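Local atomic coordinates of 'Carboxyl esterase 2 (PDB entry 5MIF), a protein that probably hydrolyses carboxylic esters, as an alpha/beta-hydrolase-fold esterase of the black truffle resembling archaeal enzymes. Residues Q214-P219 with P277-V282; A284-I289 with G314-F319. One frame throughout, in Å; residues are numbered along the deposited sequence.

Contact 1. Residues Q214-P219 with P277-V282; sequences QVLIYP and PETLIV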
# COMPACT_ATOMS: atom_id res chain seq x y z
N GLN A 214 -6.68 -8.81 -10.65
CA GLN A 214 -7.13 -7.55 -11.21
C GLN A 214 -6.69 -6.40 -10.32
O GLN A 214 -6.83 -6.48 -9.09
CB GLN A 214 -8.67 -7.54 -11.37
CG GLN A 214 -9.29 -6.18 -11.71
CD GLN A 214 -10.80 -6.24 -11.95
OE1 GLN A 214 -11.29 -5.92 -13.04
NE2 GLN A 214 -11.55 -6.65 -10.92
N VAL A 215 -6.13 -5.36 -10.92
CA VAL A 215 -5.78 -4.16 -10.18
C VAL A 215 -6.60 -2.95 -10.68
O VAL A 215 -6.63 -2.65 -11.87
CB VAL A 215 -4.28 -3.83 -10.28
CG1 VAL A 215 -4.01 -2.56 -9.52
CG2 VAL A 215 -3.41 -4.97 -9.68
N LEU A 216 -7.31 -2.30 -9.76
CA LEU A 216 -8.07 -1.10 -10.07
C LEU A 216 -7.42 0.09 -9.35
O LEU A 216 -7.28 0.08 -8.12
CB LEU A 216 -9.56 -1.25 -9.67
CG LEU A 216 -10.31 -2.47 -10.22
CD1 LEU A 216 -11.71 -2.57 -9.65
CD2 LEU A 216 -10.38 -2.46 -11.75
N ILE A 217 -6.99 1.08 -10.12
CA ILE A 217 -6.32 2.25 -9.57
C ILE A 217 -7.29 3.45 -9.61
O ILE A 217 -7.67 3.86 -10.70
CB ILE A 217 -5.03 2.57 -10.38
CG1 ILE A 217 -4.20 1.31 -10.60
CG2 ILE A 217 -4.19 3.65 -9.72
CD1 ILE A 217 -3.04 1.53 -11.59
N TYR A 218 -7.66 3.99 -8.45
CA TYR A 218 -8.70 5.03 -8.30
C TYR A 218 -9.79 4.90 -9.35
O TYR A 218 -10.01 5.80 -10.16
CB TYR A 218 -8.11 6.47 -8.32
CG TYR A 218 -6.88 6.69 -9.17
CD1 TYR A 218 -6.96 6.76 -10.56
CD2 TYR A 218 -5.63 6.86 -8.58
CE1 TYR A 218 -5.84 6.96 -11.33
CE2 TYR A 218 -4.50 7.08 -9.35
CZ TYR A 218 -4.61 7.12 -10.71
OH TYR A 218 -3.48 7.32 -11.45
N PRO A 219 -10.46 3.74 -9.37
CA PRO A 219 -11.39 3.44 -10.46
C PRO A 219 -12.66 4.24 -10.35
O PRO A 219 -13.07 4.60 -9.24
CB PRO A 219 -11.68 1.95 -10.27
CG PRO A 219 -11.59 1.77 -8.80
CD PRO A 219 -10.50 2.70 -8.33
N PRO A 277 -12.71 -11.65 -9.94
CA PRO A 277 -11.38 -12.21 -9.67
C PRO A 277 -10.81 -11.53 -8.43
O PRO A 277 -11.31 -10.47 -8.05
CB PRO A 277 -10.59 -11.84 -10.92
CG PRO A 277 -11.22 -10.57 -11.38
CD PRO A 277 -12.69 -10.73 -11.09
N GLU A 278 -9.80 -12.12 -7.80
CA GLU A 278 -9.19 -11.41 -6.68
C GLU A 278 -8.62 -10.08 -7.17
O GLU A 278 -8.01 -9.98 -8.24
CB GLU A 278 -8.17 -12.27 -5.93
CG GLU A 278 -6.81 -12.41 -6.48
CD GLU A 278 -5.87 -12.95 -5.40
OE1 GLU A 278 -6.08 -12.61 -4.21
OE2 GLU A 278 -4.96 -13.73 -5.72
N THR A 279 -8.89 -9.06 -6.38
CA THR A 279 -8.70 -7.69 -6.80
C THR A 279 -7.95 -6.84 -5.78
O THR A 279 -8.22 -6.91 -4.58
CB THR A 279 -10.08 -7.06 -7.07
OG1 THR A 279 -10.69 -7.73 -8.18
CG2 THR A 279 -9.96 -5.58 -7.33
N LEU A 280 -6.99 -6.06 -6.27
CA LEU A 280 -6.34 -5.05 -5.45
C LEU A 280 -6.81 -3.65 -5.89
O LEU A 280 -6.70 -3.29 -7.07
CB LEU A 280 -4.81 -5.15 -5.57
CG LEU A 280 -4.00 -3.96 -5.07
CD1 LEU A 280 -4.12 -3.79 -3.55
CD2 LEU A 280 -2.56 -4.10 -5.46
N ILE A 281 -7.34 -2.88 -4.94
CA ILE A 281 -7.76 -1.52 -5.23
C ILE A 281 -6.90 -0.50 -4.51
O ILE A 281 -6.69 -0.58 -3.30
CB ILE A 281 -9.24 -1.30 -4.85
CG1 ILE A 281 -10.11 -2.27 -5.64
CG2 ILE A 281 -9.65 0.16 -5.08
CD1 ILE A 281 -11.57 -2.30 -5.21
N VAL A 282 -6.37 0.45 -5.27
CA VAL A 282 -5.55 1.51 -4.71
C VAL A 282 -6.24 2.85 -4.99
O VAL A 282 -6.63 3.10 -6.12
CB VAL A 282 -4.13 1.48 -5.33
CG1 VAL A 282 -3.29 2.61 -4.79
CG2 VAL A 282 -3.46 0.14 -5.04

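Contact 2. Residues A284-I289 with G314-F319; sequences AEVDPI and GTIHGF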
# COMPACT_ATOMS: atom_id res chain seq x y z
N ALA A 284 -6.39 7.32 -4.22
CA ALA A 284 -5.71 8.51 -3.72
C ALA A 284 -6.56 9.13 -2.62
O ALA A 284 -7.78 9.08 -2.67
CB ALA A 284 -5.47 9.51 -4.85
N GLU A 285 -5.91 9.73 -1.62
CA GLU A 285 -6.65 10.32 -0.51
C GLU A 285 -7.45 11.54 -0.93
O GLU A 285 -8.64 11.65 -0.63
CB GLU A 285 -5.70 10.70 0.62
CG GLU A 285 -6.37 11.44 1.75
CD GLU A 285 -5.38 11.98 2.76
OE1 GLU A 285 -4.23 12.28 2.35
OE2 GLU A 285 -5.75 12.14 3.94
N VAL A 286 -6.79 12.46 -1.63
CA VAL A 286 -7.42 13.72 -2.01
C VAL A 286 -7.94 13.60 -3.44
O VAL A 286 -7.24 13.86 -4.41
CB VAL A 286 -6.42 14.89 -1.85
CG1 VAL A 286 -7.04 16.21 -2.25
CG2 VAL A 286 -5.92 14.94 -0.40
N ASP A 287 -9.20 13.19 -3.54
CA ASP A 287 -9.78 12.72 -4.78
C ASP A 287 -11.29 12.59 -4.64
O ASP A 287 -11.76 11.83 -3.80
CB ASP A 287 -9.18 11.37 -5.18
CG ASP A 287 -9.64 10.87 -6.55
OD1 ASP A 287 -10.61 11.42 -7.12
OD2 ASP A 287 -9.06 9.89 -7.06
N PRO A 288 -12.05 13.32 -5.47
CA PRO A 288 -13.51 13.21 -5.47
C PRO A 288 -13.99 11.78 -5.68
O PRO A 288 -15.03 11.40 -5.14
CB PRO A 288 -13.93 14.07 -6.67
CG PRO A 288 -12.78 14.85 -7.04
CD PRO A 288 -11.55 14.20 -6.54
N ILE A 289 -13.24 11.00 -6.45
CA ILE A 289 -13.70 9.68 -6.85
C ILE A 289 -13.24 8.60 -5.84
O ILE A 289 -13.54 7.41 -6.01
CB ILE A 289 -13.23 9.34 -8.29
CG1 ILE A 289 -14.25 8.49 -9.03
CG2 ILE A 289 -11.88 8.67 -8.31
CD1 ILE A 289 -15.48 9.27 -9.38
N GLY A 314 -1.96 11.91 1.07
CA GLY A 314 -1.21 13.05 0.56
C GLY A 314 -1.08 13.13 -0.96
O GLY A 314 -0.32 13.95 -1.48
N THR A 315 -1.82 12.31 -1.68
CA THR A 315 -1.73 12.35 -3.13
C THR A 315 -3.11 12.47 -3.76
O THR A 315 -4.12 12.44 -3.06
CB THR A 315 -1.00 11.12 -3.70
OG1 THR A 315 -0.68 11.34 -5.08
CG2 THR A 315 -1.84 9.87 -3.55
N ILE A 316 -3.14 12.63 -5.08
CA ILE A 316 -4.35 12.99 -5.81
C ILE A 316 -4.60 12.07 -6.99
O ILE A 316 -3.75 11.25 -7.35
CB ILE A 316 -4.25 14.44 -6.35
CG1 ILE A 316 -3.08 14.56 -7.33
CG2 ILE A 316 -4.15 15.43 -5.19
CD1 ILE A 316 -2.89 15.94 -7.89
N HIS A 317 -5.77 12.22 -7.60
CA HIS A 317 -6.15 11.45 -8.78
C HIS A 317 -5.08 11.55 -9.87
O HIS A 317 -4.53 12.62 -10.11
CB HIS A 317 -7.50 11.94 -9.32
CG HIS A 317 -8.19 10.96 -10.22
ND1 HIS A 317 -9.03 9.98 -9.74
CD2 HIS A 317 -8.15 10.80 -11.56
CE1 HIS A 317 -9.49 9.26 -10.75
NE2 HIS A 317 -8.98 9.74 -11.87
N GLY A 318 -4.76 10.42 -10.50
CA GLY A 318 -3.79 10.41 -11.58
C GLY A 318 -2.37 10.07 -11.17
O GLY A 318 -1.49 10.01 -12.03
N PHE A 319 -2.12 9.81 -9.88
CA PHE A 319 -0.73 9.67 -9.44
C PHE A 319 0.01 8.51 -10.11
O PHE A 319 1.24 8.53 -10.20
CB PHE A 319 -0.62 9.54 -7.91
CG PHE A 319 -1.17 8.24 -7.32
CD1 PHE A 319 -0.48 7.04 -7.45
CD2 PHE A 319 -2.32 8.26 -6.55
CE1 PHE A 319 -0.98 5.87 -6.89
CE2 PHE A 319 -2.82 7.10 -5.97
CZ PHE A 319 -2.15 5.90 -6.14
O HOH W 1 -7.68 14.30 -6.96

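Contact 1. Residues Q214-P219 with P277-V282
Leu216 is held through both its N-H and its C=O by strand 279-282: its N donates to Leu280 O at 2.9 Å, and its O accepts from Val282 N at 3.0 Å. Gln214, two residues earlier, does the same between Glu278 O and Leu280 N, and Tyr218 N closes the ladder on Val282 O at 2.7 Å, with a nearly straight N-H...O angle of 172°. The two strands run parallel, 14° apart, and CA-H...O contacts such as Ile281 CA to Leu216 O (3.3 Å) fill in between the bonds. On the face bearing Leu216, its CB meets Ile281 CG1 at 4.2 Å, while its CD1 tip reaches across to Thr279 CG2. Gln214 runs alongside Thr279, its CB 3.8 Å from Thr279 OG1. Thr279 CG2 stands anti to its backbone N and OG1 beside that N (chi1 -65°), from where the hydroxyl donates back to Pro277 O at 2.8 Å, above the carbonyl plane. Val215 CG2 rests against Leu280 CB on the other face at 4.3 Å. Further out, Phe296 of helix 290-302 covers Leu216 and Ile281, and Ile338 of helix 329-345 covers Val215 and Ile217. Strand 184-189 bonds to the other edge of 214-217. The chemistry is thus that of the parallel core of a mixed alpha/beta-hydrolase sheet: backbone polar groups pair within it, and mostly apolar side chains on both faces meet helices.

Contact 2. Residues A284-I289 with G314-F319
Asp287 and His317 meet with carboxylate and imidazole planes almost perpendicular, 87° apart, yet His317 ND1 donates to Asp287 OD2 at 2.7 Å. OD2 lies in the ring plane and is approached on its syn side, 30° out of the carboxylate plane. Asp287 OD1 accepts from Ile289 N at 2.7 Å, a capping bond ahead of helix 290-302 that helps fix the carboxylate's rotation. An alanine in place of Asp287 would probably leave His317 ND1 without its acceptor and the imidazole freer to turn. Ile289 CG2 touches the edge of the His317 ring, 3.4 Å from His317 ND1. Val286 N bonds to Thr315 O (3.0 Å), and a water accepts from His317 N while donating to Val286 O. Glu285, extended with CG anti to its N (chi1 174°), takes Gly314 N on OE1 at 2.6 Å; its OE2 forms a salt bridge with Arg298 of the second subunit. Ala284 CB packs on the edge of Phe319, 3.8 Å from Phe319 CE2. His317 NE2 is hydrogen-bonded to Ser190 OG on a probable nucleophile elbow, so the geometry is consistent with the Ser-His-Asp catalytic triad of alpha/beta hydrolases.

From the N-terminal side, after strand 213-217 the chain leaves the sheet at Tyr218; the largely helical excursion that follows returns at 277-282, where contact 1 closes it. Strand 279-284 then carries the chain directly into contact 2, whose loop holds helix 290-302 and edge strand 307-312 and closes at 314-319. The two loops follow in series, neither nesting nor crossing. Their centres lie about 15 Å apart, but the contacts touch: Tyr218 meets the His317 ring and stands edge-to-face with Phe319, its OH bonding to Ala320 N, while Val282 CG1 reaches Phe319 CZ at 3.7 Å. Together they join the sheet's interior to the loops at the C-terminal ends of its strands that carry the probable active site.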